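PDB 6WCD: DNA-(apurinic or apyrimidinic site) endonuclease 2, which cleaves the DNA backbone next to abasic sites, weakly, and removes nucleotides from 3' ends as a metal-dependent 3'-5' exonuclease in DNA repair. Local coordinates for residues M1-S5 and A305-P311; R39-E44 and L325-A329; S112-R118 and R153-K157; F254-S259 and D299-V303. All coordinates share one frame. Where two conformers were deposited one is given. Residue numbers count along the deposited sequence, not the author numbering.

Contact 1: M1-S5 and A305-P311. With BU1 (1,4-butanediol), chain D.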
loop_
_atom_site.group_PDB
_atom_site.type_symbol
_atom_site.label_atom_id
_atom_site.label_comp_id
_atom_site.label_asym_id
_atom_site.label_seq_id
_atom_site.Cartn_x
_atom_site.Cartn_y
_atom_site.Cartn_z
ATOM N N MET A 1 11.861 -2.592 13.474
ATOM C CA MET A 1 11.431 -2.663 12.003
ATOM C C MET A 1 10.564 -1.467 11.715
ATOM O O MET A 1 9.727 -1.100 12.528
ATOM C CB MET A 1 10.646 -3.918 11.715
ATOM C CG MET A 1 10.538 -4.274 10.281
ATOM S SD MET A 1 9.838 -5.951 10.271
ATOM C CE MET A 1 9.300 -5.987 8.583
ATOM N N LYS A 2 10.783 -0.828 10.591
ATOM C CA LYS A 2 10.005 0.335 10.203
ATOM C C LYS A 2 9.455 0.188 8.805
ATOM O O LYS A 2 10.132 -0.332 7.909
ATOM C CB LYS A 2 10.904 1.554 10.272
ATOM C CG LYS A 2 11.295 1.911 11.679
ATOM C CD LYS A 2 12.356 2.985 11.727
ATOM C CE LYS A 2 13.653 2.530 11.136
ATOM N NZ LYS A 2 14.750 3.475 11.549
ATOM N N ILE A 3 8.224 0.658 8.607
ATOM C CA ILE A 3 7.556 0.566 7.312
ATOM C C ILE A 3 6.876 1.885 6.988
ATOM O O ILE A 3 6.255 2.521 7.839
ATOM C CB ILE A 3 6.547 -0.595 7.285
ATOM C CG1 ILE A 3 5.954 -0.778 5.892
ATOM C CG2 ILE A 3 5.454 -0.390 8.331
ATOM C CD1 ILE A 3 5.345 -2.132 5.713
ATOM N N VAL A 4 7.045 2.326 5.749
ATOM C CA VAL A 4 6.522 3.588 5.272
ATOM C C VAL A 4 5.576 3.309 4.120
ATOM O O VAL A 4 5.824 2.410 3.303
ATOM C CB VAL A 4 7.648 4.527 4.816
ATOM C CG1 VAL A 4 7.143 5.685 3.966
ATOM C CG2 VAL A 4 8.404 5.070 5.993
ATOM N N SER A 5 4.529 4.094 4.045
ATOM C CA SER A 5 3.613 4.123 2.893
ATOM C C SER A 5 3.524 5.558 2.389
ATOM O O SER A 5 3.397 6.491 3.182
ATOM C CB SER A 5 2.228 3.637 3.281
ATOM O OG SER A 5 1.346 3.582 2.203
ATOM N N ALA A 305 5.065 3.387 10.264
ATOM C CA ALA A 305 4.886 2.589 11.457
ATOM C C ALA A 305 6.215 2.049 11.960
ATOM O O ALA A 305 7.144 1.774 11.172
ATOM C CB ALA A 305 3.945 1.438 11.227
ATOM N N PHE A 306 6.251 1.873 13.269
ATOM C CA PHE A 306 7.438 1.455 14.035
ATOM C C PHE A 306 7.006 0.185 14.740
ATOM O O PHE A 306 6.007 0.183 15.461
ATOM C CB PHE A 306 7.862 2.526 15.052
ATOM C CG PHE A 306 8.232 3.852 14.414
ATOM C CD1 PHE A 306 7.251 4.770 14.056
ATOM C CD2 PHE A 306 9.553 4.211 14.215
ATOM C CE1 PHE A 306 7.613 5.950 13.467
ATOM C CE2 PHE A 306 9.892 5.410 13.667
ATOM C CZ PHE A 306 8.879 6.290 13.297
ATOM N N MET A 307 7.752 -0.897 14.535
ATOM C CA MET A 307 7.381 -2.201 15.065
ATOM C C MET A 307 8.568 -2.842 15.788
ATOM O O MET A 307 9.721 -2.585 15.459
ATOM C CB MET A 307 6.910 -3.082 13.899
ATOM C CG MET A 307 5.809 -2.388 13.048
ATOM S SD MET A 307 5.522 -3.263 11.481
ATOM C CE MET A 307 4.886 -4.818 12.116
ATOM N N LYS A 308 8.262 -3.679 16.737
ATOM C CA LYS A 308 9.287 -4.312 17.567
ATOM C C LYS A 308 9.703 -5.669 17.009
ATOM O O LYS A 308 10.744 -6.205 17.452
ATOM C CB LYS A 308 8.837 -4.397 19.022
ATOM C CG LYS A 308 7.740 -5.345 19.237
ATOM C CD LYS A 308 7.146 -5.309 20.646
ATOM C CE LYS A 308 6.334 -4.054 20.885
ATOM N NZ LYS A 308 5.585 -4.125 22.202
ATOM N N CYS A 309 8.971 -6.200 16.066
ATOM C CA CYS A 309 9.358 -7.478 15.466
ATOM C C CYS A 309 10.564 -7.320 14.547
ATOM O O CYS A 309 10.888 -6.226 14.075
ATOM C CB CYS A 309 8.208 -8.091 14.693
ATOM S SG CYS A 309 7.436 -7.005 13.479
ATOM N N GLN A 310 11.298 -8.419 14.382
ATOM C CA GLN A 310 12.591 -8.398 13.673
ATOM C C GLN A 310 12.513 -9.282 12.430
ATOM O O GLN A 310 12.055 -10.426 12.496
ATOM C CB GLN A 310 13.710 -8.866 14.583
ATOM C CG GLN A 310 13.811 -8.054 15.886
ATOM C CD GLN A 310 14.130 -6.590 15.634
ATOM O OE1 GLN A 310 14.994 -6.275 14.822
ATOM N NE2 GLN A 310 13.365 -5.689 16.264
ATOM N N PRO A 311 12.946 -8.791 11.292
ATOM C CA PRO A 311 12.761 -9.534 10.046
ATOM C C PRO A 311 13.862 -10.547 9.834
ATOM O O PRO A 311 14.995 -10.392 10.292
ATOM C CB PRO A 311 12.831 -8.429 9.000
ATOM C CG PRO A 311 13.760 -7.487 9.558
ATOM C CD PRO A 311 13.479 -7.446 11.037
HETATM C C1 BU1 D . 17.659 -4.950 10.601
HETATM C C2 BU1 D . 16.369 -4.329 10.050
HETATM C C3 BU1 D . 15.538 -3.657 11.143
HETATM C C4 BU1 D . 14.588 -4.678 11.749
HETATM O O5 BU1 D . 17.479 -6.313 10.897
HETATM O O6 BU1 D . 14.045 -4.295 12.995
#
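Met1 begins the pairing with both of its backbone polar atoms: its N donates to Met307 O at 2.9 Å, and its O accepts from Met307 N at 2.8 Å. Its side chain, extended in all three torsions, runs past the turn that follows Met307, with Met1 CB 3.3 Å from Cys309 O, Met1 SD 4.1 Å from Cys309 SG and Met1 SD 4.0 Å from Pro311 CD. A bound butanediol bridges the same end, since its O6 accepts from Met1 N at 2.8 Å and donates to Gln310 OE1 at 2.9 Å. Lys2 and Phe306 form a non-hydrogen-bonded antiparallel pair, in which Lys2 CG lies 3.8 Å from Phe306 CD2 and Lys2 CA makes a CA-H...O contact of 3.3 Å with Ala305 O. The strands 2-5 and 305-307, axes 5.0 Å apart at 162°, are neighbours in a six-stranded mixed sheet of the DNase I-like fold, the first strand of the chain beside one of the last. Ile3 closes the hydrogen-bonded pair with Ala305, Ile3 N donating to Ala305 O at 3.0 Å and Ala305 N to Ile3 O at 2.8 Å. On that face Ile3 CG2 meets Ala305 CB at 3.7 Å and Met307 SD at 4.3 Å. Beyond it, Val4 bonds through its backbone to strand 29-33, and Ser5 OG is hydrogen-bonded to Gln33.

Contact 2: R39-E44 and L325-A329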
loop_
_atom_site.group_PDB
_atom_site.type_symbol
_atom_site.label_atom_id
_atom_site.label_comp_id
_atom_site.label_asym_id
_atom_site.label_seq_id
_atom_site.Cartn_x
_atom_site.Cartn_y
_atom_site.Cartn_z
ATOM N N ARG A 39 5.811 -0.396 -17.820
ATOM C CA ARG A 39 6.990 -1.111 -18.301
ATOM C C ARG A 39 7.510 -0.537 -19.606
ATOM O O ARG A 39 8.716 -0.666 -19.904
ATOM C CB ARG A 39 6.701 -2.592 -18.497
ATOM C CG ARG A 39 7.035 -3.367 -17.227
ATOM C CD ARG A 39 6.977 -4.851 -17.460
ATOM N NE ARG A 39 8.154 -5.429 -18.102
ATOM C CZ ARG A 39 8.203 -6.713 -18.443
ATOM N NH1 ARG A 39 7.136 -7.467 -18.206
ATOM N NH2 ARG A 39 9.273 -7.243 -18.982
ATOM N N ASP A 40 6.638 0.048 -20.442
ATOM C CA ASP A 40 7.049 0.635 -21.702
ATOM C C ASP A 40 8.059 1.767 -21.541
ATOM O O ASP A 40 8.803 2.039 -22.491
ATOM C CB ASP A 40 5.802 1.138 -22.456
ATOM C CG ASP A 40 5.029 2.219 -21.701
ATOM O OD1 ASP A 40 4.706 2.033 -20.527
ATOM O OD2 ASP A 40 4.698 3.264 -22.296
ATOM N N LEU A 41 8.114 2.387 -20.346
ATOM C CA LEU A 41 8.991 3.538 -20.151
ATOM C C LEU A 41 10.460 3.151 -19.947
ATOM O O LEU A 41 11.315 4.032 -20.092
ATOM C CB LEU A 41 8.576 4.324 -18.916
ATOM C CG LEU A 41 7.111 4.799 -18.930
ATOM C CD1 LEU A 41 6.853 5.497 -17.581
ATOM C CD2 LEU A 41 6.868 5.699 -20.060
ATOM N N LEU A 42 10.759 1.886 -19.669
ATOM C CA LEU A 42 12.154 1.431 -19.436
ATOM C C LEU A 42 12.869 2.265 -18.364
ATOM O O LEU A 42 14.079 2.539 -18.472
ATOM C CB LEU A 42 12.957 1.429 -20.720
ATOM C CG LEU A 42 12.371 0.727 -21.952
ATOM C CD1 LEU A 42 13.172 0.958 -23.222
ATOM C CD2 LEU A 42 12.246 -0.749 -21.640
ATOM N N ASP A 43 12.142 2.612 -17.318
ATOM C CA ASP A 43 12.632 3.553 -16.291
ATOM C C ASP A 43 13.406 2.815 -15.216
ATOM O O ASP A 43 12.975 2.662 -14.074
ATOM C CB ASP A 43 11.484 4.370 -15.713
ATOM C CG ASP A 43 11.983 5.581 -14.971
ATOM O OD1 ASP A 43 13.238 5.701 -14.895
ATOM O OD2 ASP A 43 11.139 6.367 -14.446
ATOM N N GLU A 44 14.612 2.402 -15.599
ATOM C CA GLU A 44 15.472 1.655 -14.695
ATOM C C GLU A 44 15.798 2.458 -13.457
ATOM O O GLU A 44 15.786 1.883 -12.354
ATOM C CB GLU A 44 16.735 1.238 -15.440
ATOM C CG GLU A 44 17.555 0.248 -14.641
ATOM C CD GLU A 44 18.892 -0.040 -15.312
ATOM O OE1 GLU A 44 19.568 0.926 -15.719
ATOM O OE2 GLU A 44 19.257 -1.227 -15.438
ATOM N N LEU A 325 13.921 -8.226 -14.516
ATOM C CA LEU A 325 13.272 -7.804 -15.739
ATOM C C LEU A 325 14.263 -7.836 -16.895
ATOM O O LEU A 325 15.366 -7.273 -16.781
ATOM C CB LEU A 325 12.674 -6.399 -15.555
ATOM C CG LEU A 325 11.472 -6.333 -14.646
ATOM C CD1 LEU A 325 11.145 -4.874 -14.313
ATOM C CD2 LEU A 325 10.255 -7.016 -15.258
ATOM N N PRO A 326 13.907 -8.453 -18.030
ATOM C CA PRO A 326 14.880 -8.609 -19.122
ATOM C C PRO A 326 15.401 -7.286 -19.667
ATOM O O PRO A 326 16.559 -7.214 -20.093
ATOM C CB PRO A 326 14.087 -9.363 -20.202
ATOM C CG PRO A 326 12.928 -9.975 -19.520
ATOM C CD PRO A 326 12.631 -9.144 -18.261
ATOM N N GLU A 327 14.577 -6.240 -19.653
ATOM C CA GLU A 327 15.027 -4.949 -20.164
ATOM C C GLU A 327 16.142 -4.348 -19.334
ATOM O O GLU A 327 16.868 -3.483 -19.836
ATOM C CB GLU A 327 13.851 -3.991 -20.243
ATOM C CG GLU A 327 13.083 -3.736 -18.940
ATOM C CD GLU A 327 11.802 -4.594 -18.782
ATOM O OE1 GLU A 327 10.803 -4.078 -18.224
ATOM O OE2 GLU A 327 11.826 -5.785 -19.178
ATOM N N PHE A 328 16.316 -4.790 -18.085
ATOM C CA PHE A 328 17.326 -4.223 -17.201
ATOM C C PHE A 328 18.518 -5.171 -17.003
ATOM O O PHE A 328 19.266 -5.031 -16.033
ATOM C CB PHE A 328 16.694 -3.857 -15.849
ATOM C CG PHE A 328 15.556 -2.855 -15.933
ATOM C CD1 PHE A 328 15.538 -1.913 -16.955
ATOM C CD2 PHE A 328 14.513 -2.868 -15.023
ATOM C CE1 PHE A 328 14.509 -1.005 -17.031
ATOM C CE2 PHE A 328 13.456 -1.919 -15.101
ATOM C CZ PHE A 328 13.481 -1.006 -16.145
ATOM N N ALA A 329 18.716 -6.133 -17.904
ATOM C CA ALA A 329 19.748 -7.156 -17.674
ATOM C C ALA A 329 21.175 -6.601 -17.702
ATOM O O ALA A 329 22.081 -7.220 -17.118
ATOM C CB ALA A 329 19.611 -8.272 -18.706
HETATM O O HOH W 1 10.532 -1.371 -18.007
#
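Arg39 and Glu327 form a two-pronged salt bridge: Arg39 NE donates to Glu327 OE1 at 3.0 Å and Arg39 NH2 to Glu327 OE2 at 2.9 Å, with N-H...O angles of 161° and 168°, so the carboxylate meets the guanidinium edge-on, near its plane. Water 1 reinforces the pair, donating to Arg39 O and to Glu327 OE1, each at 2.7 Å. Leu325 CD2 covers one face of the guanidinium, 3.8 Å from Arg39 CZ, and Leu42 CD2 packs 3.9 Å from Glu327 CB. Farther along, Glu44 CB makes a CH-pi contact over the Phe328 ring, 3.9 Å from its centroid and 27° off the normal, while Leu42 O lies at the ring edge, 3.8 Å from Phe328 CE1. Asp43, the N-cap residue of helix 44-47, turns its carboxylate elsewhere, to Ser46 and Arg12. The contact ties the loop after strand 29-33 to the loop that follows strand 310-312. A solvent-exposed salt bridge and the packing around the Phe328 ring thus hold the two loops together.

Contact 3: S112-R118 and R153-K157. With BU1 (1,4-butanediol), chain G.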
loop_
_atom_site.group_PDB
_atom_site.type_symbol
_atom_site.label_atom_id
_atom_site.label_comp_id
_atom_site.label_asym_id
_atom_site.label_seq_id
_atom_site.Cartn_x
_atom_site.Cartn_y
_atom_site.Cartn_z
ATOM N N SER A 112 -9.805 -7.210 -14.860
ATOM C CA SER A 112 -9.972 -5.758 -14.878
ATOM C C SER A 112 -9.551 -5.122 -13.583
ATOM O O SER A 112 -8.959 -4.038 -13.587
ATOM C CB SER A 112 -11.412 -5.394 -15.140
ATOM O OG SER A 112 -11.769 -5.772 -16.441
ATOM N N LEU A 113 -9.857 -5.774 -12.449
ATOM C CA LEU A 113 -9.507 -5.227 -11.150
ATOM C C LEU A 113 -8.024 -5.283 -10.896
ATOM O O LEU A 113 -7.520 -4.520 -10.068
ATOM C CB LEU A 113 -10.287 -5.976 -10.059
ATOM C CG LEU A 113 -11.762 -5.721 -10.001
ATOM C CD1 LEU A 113 -12.527 -6.740 -9.200
ATOM C CD2 LEU A 113 -11.997 -4.280 -9.460
ATOM N N ASP A 114 -7.287 -6.206 -11.545
ATOM C CA ASP A 114 -5.871 -6.373 -11.317
ATOM C C ASP A 114 -4.958 -5.783 -12.390
ATOM O O ASP A 114 -3.749 -5.681 -12.157
ATOM C CB ASP A 114 -5.540 -7.868 -11.158
ATOM C CG ASP A 114 -5.514 -8.290 -9.726
ATOM O OD1 ASP A 114 -5.662 -7.435 -8.814
ATOM O OD2 ASP A 114 -5.302 -9.512 -9.518
ATOM N N GLN A 115 -5.506 -5.253 -13.484
ATOM C CA GLN A 115 -4.656 -4.822 -14.585
ATOM C C GLN A 115 -4.226 -3.362 -14.514
ATOM O O GLN A 115 -3.642 -2.867 -15.482
ATOM C CB GLN A 115 -5.367 -5.068 -15.922
ATOM C CG GLN A 115 -6.540 -4.183 -16.141
ATOM C CD GLN A 115 -7.250 -4.428 -17.465
ATOM O OE1 GLN A 115 -6.887 -5.324 -18.239
ATOM N NE2 GLN A 115 -8.295 -3.650 -17.721
ATOM N N GLU A 116 -4.541 -2.637 -13.458
ATOM C CA GLU A 116 -4.212 -1.222 -13.392
ATOM C C GLU A 116 -3.045 -0.919 -12.451
ATOM O O GLU A 116 -2.801 0.240 -12.115
ATOM C CB GLU A 116 -5.440 -0.403 -12.968
ATOM C CG GLU A 116 -6.556 -0.468 -13.981
ATOM C CD GLU A 116 -7.737 0.473 -13.711
ATOM O OE1 GLU A 116 -7.724 1.291 -12.733
ATOM O OE2 GLU A 116 -8.732 0.367 -14.504
ATOM N N GLY A 117 -2.289 -1.929 -12.072
ATOM C CA GLY A 117 -1.104 -1.681 -11.254
ATOM C C GLY A 117 -1.411 -1.148 -9.875
ATOM O O GLY A 117 -0.744 -0.224 -9.400
ATOM N N ARG A 118 -2.438 -1.682 -9.231
ATOM C CA ARG A 118 -2.903 -1.124 -7.972
ATOM C C ARG A 118 -2.588 -1.923 -6.725
ATOM O O ARG A 118 -2.953 -1.507 -5.624
ATOM C CB ARG A 118 -4.426 -0.948 -8.049
ATOM C CG ARG A 118 -4.840 0.088 -9.086
ATOM C CD ARG A 118 -6.358 0.330 -9.091
ATOM N NE ARG A 118 -6.651 1.355 -10.066
ATOM C CZ ARG A 118 -6.430 2.647 -9.912
ATOM N NH1 ARG A 118 -6.628 3.486 -10.902
ATOM N NH2 ARG A 118 -6.059 3.108 -8.735
ATOM N N ARG A 153 -16.875 3.637 -12.794
ATOM C CA ARG A 153 -15.723 3.620 -11.953
ATOM C C ARG A 153 -16.055 3.618 -10.454
ATOM O O ARG A 153 -15.266 3.120 -9.677
ATOM C CB ARG A 153 -14.804 4.829 -12.278
ATOM C CG ARG A 153 -14.261 4.767 -13.688
ATOM C CD ARG A 153 -13.354 3.533 -13.928
ATOM N NE ARG A 153 -12.126 3.653 -13.139
ATOM C CZ ARG A 153 -11.119 2.764 -13.169
ATOM N NH1 ARG A 153 -11.218 1.694 -13.938
ATOM N NH2 ARG A 153 -10.022 2.976 -12.444
ATOM N N LYS A 154 -17.280 4.087 -10.099
ATOM C CA LYS A 154 -17.695 3.932 -8.710
ATOM C C LYS A 154 -17.890 2.456 -8.367
ATOM O O LYS A 154 -17.460 1.990 -7.322
ATOM C CB LYS A 154 -18.962 4.720 -8.435
ATOM C CG LYS A 154 -19.356 4.712 -6.974
ATOM C CD LYS A 154 -20.722 5.402 -6.789
ATOM C CE LYS A 154 -21.209 5.281 -5.351
ATOM N NZ LYS A 154 -22.459 6.058 -5.083
ATOM N N THR A 155 -18.494 1.727 -9.302
ATOM C CA THR A 155 -18.654 0.286 -9.107
ATOM C C THR A 155 -17.312 -0.407 -9.051
ATOM O O THR A 155 -17.052 -1.226 -8.161
ATOM C CB THR A 155 -19.455 -0.290 -10.268
ATOM O OG1 THR A 155 -20.700 0.403 -10.404
ATOM C CG2 THR A 155 -19.746 -1.754 -10.039
ATOM N N TYR A 156 -16.402 -0.024 -9.944
ATOM C CA TYR A 156 -15.051 -0.582 -9.917
ATOM C C TYR A 156 -14.394 -0.400 -8.559
ATOM O O TYR A 156 -13.776 -1.298 -8.023
ATOM C CB TYR A 156 -14.243 0.078 -11.060
ATOM C CG TYR A 156 -12.834 -0.391 -11.273
ATOM C CD1 TYR A 156 -12.577 -1.506 -12.032
ATOM C CD2 TYR A 156 -11.767 0.285 -10.757
ATOM C CE1 TYR A 156 -11.282 -1.971 -12.205
ATOM C CE2 TYR A 156 -10.447 -0.172 -10.921
ATOM C CZ TYR A 156 -10.255 -1.294 -11.722
ATOM O OH TYR A 156 -8.949 -1.762 -11.897
ATOM N N LYS A 157 -14.513 0.806 -7.982
ATOM C CA LYS A 157 -13.880 1.094 -6.712
ATOM C C LYS A 157 -14.428 0.184 -5.594
ATOM O O LYS A 157 -13.654 -0.363 -4.785
ATOM C CB LYS A 157 -14.106 2.585 -6.377
ATOM C CG LYS A 157 -13.448 2.988 -5.048
ATOM C CD LYS A 157 -13.787 4.457 -4.716
ATOM C CE LYS A 157 -12.972 4.862 -3.472
ATOM N NZ LYS A 157 -13.258 6.248 -3.030
HETATM C C1 BU1 G . -14.901 7.906 -0.953
HETATM C C2 BU1 G . -15.707 6.620 -0.716
HETATM C C3 BU1 G . -16.057 5.892 -2.022
HETATM C C4 BU1 G . -17.571 5.705 -2.177
HETATM O O5 BU1 G . -15.164 8.828 0.082
HETATM O O6 BU1 G . -17.908 5.891 -3.530
#
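Tyr156, on helix 152-173, loses 119 Å² to the other segment, far more than any other residue here. Its hydroxyl donates to Ser112 O at 2.8 Å, near the C-terminal end of helix 107-114, and one face of its ring receives Leu113 CD2 in a CH-pi contact, 4.0 Å from the centroid and 25° off the normal. Leu113, with 47 Å² covered, also reaches Phe160 and Leu163 of the same long helix. Glu116 contributes 38 Å² and centres the charges: Arg153 NH2 donates to Glu116 OE1 and Arg153 NH1 to Glu116 OE2, each at 2.9 Å, a paired salt bridge, while Arg118 donates to Glu116 OE1 from NE at 2.9 Å and from NH1 at 3.1 Å, a salt bridge within the loop. Arg118 carries the network toward the catalytic centre of this DNase I-like domain, where its NH2 bonds to the backbone O of Tyr142, an active-site residue by similarity. The two arginines come close, Arg118 NH1 lying 3.8 Å from Arg153 NH2. One carboxylate shared by two guanidiniums offsets that like-charge approach, so the loop of 115-118 is joined to the long helix by a charge network lying beside an aromatic contact.

Contact 4: F254-S259 and D299-V303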
loop_
_atom_site.group_PDB
_atom_site.type_symbol
_atom_site.label_atom_id
_atom_site.label_comp_id
_atom_site.label_asym_id
_atom_site.label_seq_id
_atom_site.Cartn_x
_atom_site.Cartn_y
_atom_site.Cartn_z
ATOM N N PHE A 254 -3.840 15.141 8.617
ATOM C CA PHE A 254 -4.146 14.831 7.236
ATOM C C PHE A 254 -2.927 14.335 6.459
ATOM O O PHE A 254 -1.776 14.538 6.876
ATOM C CB PHE A 254 -4.737 16.048 6.538
ATOM C CG PHE A 254 -5.936 16.648 7.281
ATOM C CD1 PHE A 254 -6.864 15.826 7.912
ATOM C CD2 PHE A 254 -6.089 18.005 7.337
ATOM C CE1 PHE A 254 -7.952 16.369 8.595
ATOM C CE2 PHE A 254 -7.182 18.563 8.004
ATOM C CZ PHE A 254 -8.111 17.726 8.622
ATOM N N THR A 255 -3.185 13.608 5.369
ATOM C CA THR A 255 -2.131 13.054 4.535
ATOM C C THR A 255 -2.193 13.512 3.091
ATOM O O THR A 255 -1.322 13.134 2.286
ATOM C CB THR A 255 -2.141 11.537 4.570
ATOM O OG1 THR A 255 -3.355 11.005 4.015
ATOM C CG2 THR A 255 -1.947 11.038 5.970
ATOM N N CYS A 256 -3.234 14.265 2.711
ATOM C CA CYS A 256 -3.475 14.607 1.324
ATOM C C CYS A 256 -4.077 15.980 1.251
ATOM O O CYS A 256 -5.074 16.258 1.952
ATOM C CB CYS A 256 -4.384 13.580 0.668
ATOM S SG CYS A 256 -4.702 13.911 -1.123
ATOM N N TRP A 257 -3.530 16.825 0.344
ATOM C CA TRP A 257 -3.989 18.187 0.091
ATOM C C TRP A 257 -3.921 18.398 -1.418
ATOM O O TRP A 257 -2.890 18.078 -2.056
ATOM C CB TRP A 257 -3.112 19.238 0.779
ATOM C CG TRP A 257 -2.844 19.023 2.253
ATOM C CD1 TRP A 257 -3.466 19.602 3.279
ATOM C CD2 TRP A 257 -1.868 18.124 2.814
ATOM N NE1 TRP A 257 -2.950 19.157 4.476
ATOM C CE2 TRP A 257 -1.969 18.223 4.200
ATOM C CE3 TRP A 257 -0.931 17.261 2.256
ATOM C CZ2 TRP A 257 -1.175 17.520 5.047
ATOM C CZ3 TRP A 257 -0.106 16.539 3.134
ATOM C CH2 TRP A 257 -0.256 16.650 4.480
ATOM N N CYS A 258 -4.927 19.033 -1.988
ATOM C CA CYS A 258 -4.874 19.216 -3.422
ATOM C C CYS A 258 -3.743 20.145 -3.838
ATOM O O CYS A 258 -3.353 21.031 -3.125
ATOM C CB CYS A 258 -6.209 19.669 -3.982
ATOM S SG CYS A 258 -6.700 21.317 -3.411
ATOM N N SER A 259 -3.263 19.974 -5.050
ATOM C CA SER A 259 -2.085 20.729 -5.460
ATOM C C SER A 259 -2.384 22.211 -5.563
ATOM O O SER A 259 -1.483 23.038 -5.409
ATOM C CB SER A 259 -1.567 20.207 -6.805
ATOM O OG SER A 259 -1.112 18.868 -6.675
ATOM N N ASP A 299 1.574 15.393 -3.522
ATOM C CA ASP A 299 0.370 15.975 -2.983
ATOM C C ASP A 299 -0.091 15.227 -1.708
ATOM O O ASP A 299 -0.963 15.628 -1.057
ATOM C CB ASP A 299 -0.750 16.165 -4.023
ATOM C CG ASP A 299 -1.144 14.896 -4.766
ATOM O OD1 ASP A 299 -0.509 13.881 -4.656
ATOM O OD2 ASP A 299 -2.142 15.010 -5.477
ATOM N N HIS A 300 0.506 14.073 -1.428
ATOM C CA HIS A 300 0.305 13.377 -0.174
ATOM C C HIS A 300 1.605 13.441 0.615
ATOM O O HIS A 300 2.694 13.577 0.014
ATOM C CB HIS A 300 -0.023 11.889 -0.350
ATOM C CG HIS A 300 -1.264 11.599 -1.126
ATOM N ND1 HIS A 300 -2.238 10.766 -0.621
ATOM C CD2 HIS A 300 -1.639 11.900 -2.384
ATOM C CE1 HIS A 300 -3.191 10.608 -1.524
ATOM N NE2 HIS A 300 -2.868 11.294 -2.604
ATOM N N CYS A 301 1.511 13.235 1.909
ATOM C CA CYS A 301 2.709 12.958 2.697
ATOM C C CYS A 301 2.723 11.504 3.138
ATOM O O CYS A 301 1.702 10.827 3.110
ATOM C CB CYS A 301 2.827 13.874 3.913
ATOM S SG CYS A 301 1.635 13.602 5.202
ATOM N N PRO A 302 3.873 10.979 3.539
ATOM C CA PRO A 302 3.933 9.591 3.978
ATOM C C PRO A 302 3.295 9.357 5.340
ATOM O O PRO A 302 3.093 10.276 6.151
ATOM C CB PRO A 302 5.442 9.314 4.094
ATOM C CG PRO A 302 6.099 10.430 3.365
ATOM C CD PRO A 302 5.174 11.620 3.540
ATOM N N VAL A 303 3.038 8.081 5.593
ATOM C CA VAL A 303 2.725 7.555 6.919
ATOM C C VAL A 303 3.753 6.469 7.252
ATOM O O VAL A 303 4.345 5.854 6.364
ATOM C CB VAL A 303 1.298 7.022 7.011
ATOM C CG1 VAL A 303 0.308 8.162 6.743
ATOM C CG2 VAL A 303 1.017 5.935 5.978
HETATM O O HOH W 2 -3.288 17.454 -6.427
#
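The active site of the DNase I-like fold lies along this contact, which brings Asp299, an established Mg(2+)-binding residue whose side chain lies about 4 Å from the ion here, and His300, the predicted proton acceptor, against the short, weakly bonded strand 256-257. The two segments run roughly antiparallel, their end-to-end directions 156° apart, and meet in a single bridge between Cys256 and His300, CA atoms 4.2 Å apart. Two backbone bonds flank it: Cys301 N to Thr255 O at 2.9 Å and Trp257 N to Asp299 O at 3.2 Å. Thr255 and Cys256 both face Thr270, a classic beta bulge. Cys256 SG sits over the His300 ring, 3.7 Å from its centroid and 17° off the normal. His300 ND1 and Thr255 OG1 both hydrogen-bond OD2 of Asp273, a residue important for catalysis by similarity. Cys301 SG touches the Trp257 ring edge, 3.7 Å from Trp257 CH2. At the far end, water 2 lies 2.6 Å from Ser259 OG and donates to Asp299 OD2 at 2.9 Å.

Overall arrangement
Contact 4 is the most buried of the four, contacts 1 and 3 are partly buried, and contact 2 lies on the surface, its centre about 23 Å from that of the chain. Contacts 1 and 4 both involve strand 303-307, and they touch where Ser5 O of contact 1 meets Val303 N of contact 4 at 2.9 Å, a probable hydrogen bond; both rely on backbone pairing, regular in contact 1 but a single bridge at the catalytic site. Contacts 2 and 3 instead combine side-chain salt bridges with aromatic packing. Contact 3 stands opposite contact 1 across the chain's centre, and contacts 3 and 4 fall within the sequence loops closed by contacts 1 and 2.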